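Local coordinates for protein superoxide dismutase [Cu-Zn] (Bacteroidetes bacterium GWA2_30_7, PDB 7B4O) that catalyses the dismutation of superoxide to oxygen and hydrogen peroxide, and here carries zinc in the copper site as well as in the zinc site, at residues A[50-55]-A[88-93]; A[123-128]-A[142-147]. All coordinates share one frame; numbering follows the deposited sequence.

Contact 1 of 2, residues A[50-55]-A[88-93]; sequences FHIHEC and GDLGNI. With ZN (zinc ion), chain E; ZN (zinc ion), chain F.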
# COMPACT_ATOMS: atom_id res chain seq x y z
N PHE A 50 -5.05 13.53 9.95
CA PHE A 50 -3.97 12.92 9.14
C PHE A 50 -3.39 11.79 9.99
O PHE A 50 -2.64 12.08 10.94
CB PHE A 50 -2.95 14.00 8.79
CG PHE A 50 -1.84 13.58 7.87
CD1 PHE A 50 -2.04 13.42 6.51
CD2 PHE A 50 -0.55 13.41 8.37
CE1 PHE A 50 -0.99 13.06 5.67
CE2 PHE A 50 0.50 13.06 7.54
CZ PHE A 50 0.27 12.88 6.19
N HIS A 51 -3.77 10.55 9.71
CA HIS A 51 -3.52 9.42 10.64
C HIS A 51 -3.00 8.18 9.94
O HIS A 51 -3.38 7.91 8.79
CB HIS A 51 -4.80 9.01 11.36
CG HIS A 51 -5.49 10.10 12.09
ND1 HIS A 51 -6.86 10.15 12.14
CD2 HIS A 51 -5.02 11.16 12.77
CE1 HIS A 51 -7.22 11.19 12.87
NE2 HIS A 51 -6.10 11.84 13.25
N ILE A 52 -2.21 7.41 10.68
CA ILE A 52 -1.90 6.01 10.30
C ILE A 52 -2.96 5.14 10.95
O ILE A 52 -3.11 5.20 12.22
CB ILE A 52 -0.49 5.58 10.71
CG1 ILE A 52 0.57 6.57 10.23
CG2 ILE A 52 -0.22 4.17 10.21
CD1 ILE A 52 1.97 6.21 10.62
N HIS A 53 -3.70 4.39 10.15
CA HIS A 53 -4.72 3.44 10.65
C HIS A 53 -4.14 2.02 10.61
O HIS A 53 -3.11 1.80 9.97
CB HIS A 53 -6.03 3.62 9.90
CG HIS A 53 -6.84 4.81 10.33
ND1 HIS A 53 -8.15 4.69 10.71
CD2 HIS A 53 -6.54 6.12 10.44
CE1 HIS A 53 -8.63 5.88 11.04
NE2 HIS A 53 -7.68 6.79 10.84
N GLU A 54 -4.79 1.10 11.32
CA GLU A 54 -4.16 -0.18 11.72
C GLU A 54 -4.14 -1.18 10.55
O GLU A 54 -3.29 -2.07 10.57
CB GLU A 54 -4.88 -0.74 12.95
CG GLU A 54 -6.34 -1.06 12.69
CD GLU A 54 -7.10 -1.49 13.93
OE1 GLU A 54 -6.46 -2.11 14.79
OE2 GLU A 54 -8.34 -1.27 14.00
N CYS A 55 -5.08 -1.11 9.60
CA CYS A 55 -5.12 -2.07 8.47
C CYS A 55 -4.73 -1.37 7.17
O CYS A 55 -5.31 -0.32 6.86
CB CYS A 55 -6.48 -2.71 8.29
SG CYS A 55 -6.99 -3.64 9.75
N GLY A 88 -0.11 6.17 15.34
CA GLY A 88 -0.70 6.72 14.10
C GLY A 88 -1.14 8.17 14.20
O GLY A 88 -1.72 8.67 13.21
N ASP A 89 -0.95 8.86 15.32
CA ASP A 89 -1.47 10.23 15.51
C ASP A 89 -0.52 11.26 14.91
O ASP A 89 0.33 11.80 15.63
CB ASP A 89 -1.76 10.50 16.99
CG ASP A 89 -2.94 9.71 17.51
OD1 ASP A 89 -3.71 9.15 16.66
OD2 ASP A 89 -3.09 9.65 18.75
N LEU A 90 -0.67 11.53 13.60
CA LEU A 90 0.21 12.48 12.88
C LEU A 90 -0.49 13.85 12.76
O LEU A 90 0.02 14.68 12.02
CB LEU A 90 0.57 11.92 11.50
CG LEU A 90 1.05 10.47 11.45
CD1 LEU A 90 1.65 10.17 10.08
CD2 LEU A 90 2.07 10.13 12.53
N GLY A 91 -1.55 14.09 13.54
CA GLY A 91 -2.16 15.42 13.71
C GLY A 91 -3.04 15.82 12.54
O GLY A 91 -3.92 15.03 12.16
N ASN A 92 -2.81 17.02 12.01
CA ASN A 92 -3.63 17.60 10.92
C ASN A 92 -2.72 18.00 9.76
O ASN A 92 -1.57 18.42 10.00
CB ASN A 92 -4.44 18.81 11.37
CG ASN A 92 -5.55 18.39 12.32
OD1 ASN A 92 -6.52 17.79 11.88
ND2 ASN A 92 -5.39 18.68 13.60
N ILE A 93 -3.28 17.94 8.57
CA ILE A 93 -2.68 18.59 7.38
C ILE A 93 -3.62 19.73 6.96
O ILE A 93 -4.84 19.56 7.03
CB ILE A 93 -2.41 17.57 6.26
CG1 ILE A 93 -1.59 18.22 5.15
CG2 ILE A 93 -3.68 16.91 5.76
CD1 ILE A 93 -1.01 17.25 4.15
ZN ZN E . -8.18 8.62 11.54
ZN ZN F . -5.31 8.40 17.42
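The Phe50 ring lies between Leu90 and Ile93, and the three form the apolar centre of this antiparallel strand pair. Strands 46-53 and 89-95 are neighbours in the Greek-key beta-barrel of Cu-Zn superoxide dismutase. Phe50 holds CG anti to its backbone N (chi1 -175°), which places the ring in the barrel interior. Its two ortho carbons meet different partners. CD2 touches Leu90 CB at 3.6 Å, and CD1 touches Ile93 CG2 at 3.9 Å. Ile52 adds to the cluster from further along its strand, with CG1 3.8 Å from Leu90 CD1. Met123 packs on Phe50, Ile52 and Leu90, and Leu103 also covers Phe50.

The backbones meet next. Phe50 N donates to Gly91 O at 2.9 Å, with the donor tilted from the carbonyl plane. Ile52 N donates to Gly88 O at 2.9 Å; this bond is straighter (159° at the hydrogen) and uses an in-plane lone pair of the carbonyl. The bond from Leu90 N to Phe50 O is weak. Gly88 has no side chain, and Gly88 CA comes 3.4 Å from Ile52 O in a CA-H...O contact.

The polar edge carries the metals. His51 and His53 bind one zinc ion, at the site that holds copper in active relatives. The His51 ring is held at both nitrogens: ND1 binds this zinc at 2.1 Å, and NE2 hydrogen-bonds Asp130. Asp130 also bonds Asn92 OD1 through its backbone N. Asp89 serves the second zinc ion with His69, His77 and His86, and its OD1 sits 1.9 Å from that metal.

Contact 2 of 2, residues A[123-128]-A[142-147]; sequences MIVHKN and ARVACG. With ZN (zinc ion), chain E.
Ile124 and Cys146 pack on the metal-site face of the sheet, with Ile124 CD1 3.6 Å from Cys146 SG. The same sulfur is bonded to Cys58, a disulfide that ties strand 143-151 to a loop. The other branch of Ile124, CG2, is anti to the backbone N, which carries it to 3.7 Å from Arg143 CG and over one face of the His126 ring, offset toward its rim. Val125 and Ala145 share the barrel-interior face, where they touch. Val125 CG1 also meets Val144 CG2 at 3.9 Å. Val144 CG1 packs against the backbone of Lys127.

Among the antiparallel backbone bonds, Met123 and Gly147 exchange two, and Val125 N donates to Ala145 O from above the carbonyl plane. A classic beta bulge interrupts this part of the Greek-key barrel, because Val144 and Ala145 both face Val125. Val125 O takes a bond of 2.8 Å from Val144 N and a weak one from Ala145 N. Beyond the bulge, Lys127 N donates to Ala142 O at 2.8 Å.

His126 and Arg143 are the polar side chains of the metal-site face. His126 NE2 binds zinc at 1.9 Å. Its ND1 bonds mainly to Gly141 O and weakly to Ala142 O. Arg143 runs beside His126, pointing the same way, with the guanidinium 79° from the ring plane. It probably helps attract superoxide, as in relatives. Its NH1 hydrogen-bonds Gly63 O and Gly67 O.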
# COMPACT_ATOMS: atom_id res chain seq x y z
N MET A 123 -2.52 5.10 5.52
CA MET A 123 -2.76 6.53 5.80
C MET A 123 -4.23 6.79 5.52
O MET A 123 -4.75 6.33 4.47
CB MET A 123 -1.88 7.44 4.94
CG MET A 123 -0.41 7.45 5.33
SD MET A 123 -0.16 8.06 7.02
CE MET A 123 -1.06 9.61 6.97
N ILE A 124 -4.89 7.49 6.43
CA ILE A 124 -6.27 8.00 6.25
C ILE A 124 -6.21 9.51 6.41
O ILE A 124 -5.64 10.00 7.38
CB ILE A 124 -7.25 7.35 7.24
CG1 ILE A 124 -7.44 5.86 6.97
CG2 ILE A 124 -8.57 8.09 7.23
CD1 ILE A 124 -8.18 5.56 5.65
N VAL A 125 -6.81 10.22 5.45
CA VAL A 125 -7.06 11.67 5.58
C VAL A 125 -8.54 11.84 5.86
O VAL A 125 -9.36 11.16 5.23
CB VAL A 125 -6.58 12.45 4.34
CG1 VAL A 125 -6.81 13.94 4.51
CG2 VAL A 125 -5.13 12.14 4.03
N HIS A 126 -8.87 12.69 6.81
CA HIS A 126 -10.25 12.90 7.29
C HIS A 126 -10.86 14.18 6.71
O HIS A 126 -10.15 15.09 6.29
CB HIS A 126 -10.28 12.90 8.81
CG HIS A 126 -10.06 11.56 9.42
ND1 HIS A 126 -11.10 10.67 9.60
CD2 HIS A 126 -8.94 10.95 9.91
CE1 HIS A 126 -10.62 9.56 10.17
NE2 HIS A 126 -9.30 9.71 10.38
N LYS A 127 -12.19 14.21 6.72
CA LYS A 127 -12.98 15.36 6.23
C LYS A 127 -12.75 16.57 7.13
O LYS A 127 -12.62 17.68 6.62
CB LYS A 127 -14.46 14.98 6.16
CG LYS A 127 -15.36 16.10 5.66
CD LYS A 127 -16.81 15.74 5.59
CE LYS A 127 -17.70 16.94 5.33
NZ LYS A 127 -17.08 17.90 4.38
N ASN A 128 -12.72 16.35 8.45
CA ASN A 128 -12.65 17.45 9.44
C ASN A 128 -11.32 17.39 10.20
O ASN A 128 -10.52 16.46 10.03
CB ASN A 128 -13.84 17.39 10.38
CG ASN A 128 -15.15 17.50 9.62
OD1 ASN A 128 -15.27 18.27 8.66
ND2 ASN A 128 -16.11 16.68 10.00
N ALA A 142 -15.46 11.84 8.57
CA ALA A 142 -15.41 10.86 7.48
C ALA A 142 -13.98 10.73 6.93
O ALA A 142 -13.12 11.63 7.14
CB ALA A 142 -16.38 11.24 6.40
N ARG A 143 -13.75 9.63 6.23
CA ARG A 143 -12.45 9.32 5.60
C ARG A 143 -12.54 9.75 4.14
O ARG A 143 -13.42 9.23 3.43
CB ARG A 143 -12.17 7.83 5.75
CG ARG A 143 -12.23 7.37 7.19
CD ARG A 143 -12.09 5.87 7.38
NE ARG A 143 -12.21 5.60 8.81
CZ ARG A 143 -11.69 4.56 9.44
NH1 ARG A 143 -11.01 3.63 8.80
NH2 ARG A 143 -11.87 4.45 10.74
N VAL A 144 -11.68 10.68 3.73
CA VAL A 144 -11.74 11.25 2.35
C VAL A 144 -10.70 10.58 1.47
O VAL A 144 -10.80 10.72 0.24
CB VAL A 144 -11.60 12.78 2.35
CG1 VAL A 144 -12.69 13.42 3.19
CG2 VAL A 144 -10.24 13.29 2.76
N ALA A 145 -9.70 9.92 2.04
CA ALA A 145 -8.63 9.29 1.23
C ALA A 145 -7.95 8.20 2.03
O ALA A 145 -7.95 8.27 3.28
CB ALA A 145 -7.66 10.32 0.73
N CYS A 146 -7.41 7.21 1.34
CA CYS A 146 -6.79 6.01 1.96
C CYS A 146 -5.59 5.64 1.09
O CYS A 146 -5.69 5.67 -0.16
CB CYS A 146 -7.79 4.86 2.04
SG CYS A 146 -7.22 3.41 2.95
N GLY A 147 -4.50 5.23 1.72
CA GLY A 147 -3.41 4.58 0.99
C GLY A 147 -2.65 3.65 1.89
O GLY A 147 -2.80 3.76 3.11
ZN ZN E . -8.18 8.62 11.54

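Contacts 1 and 2 lie side by side in one sheet, their centres about 9 Å apart, because strands 46-53 and 122-126 are neighbours. A probable hydrogen bond from Ile124 N to His51 O (2.8 Å) joins them. Contact 1 gives His51 and His53, and contact 2 gives His126, to the same zinc ion. Around it His126 NE2 is 3.0 Å from His51 ND1 and 3.4 Å from His53 NE2. Contact 1 alone binds the second zinc, through Asp89 OD1. On the interior side Met123 CE of contact 2 packs 3.4 Å from His51 O.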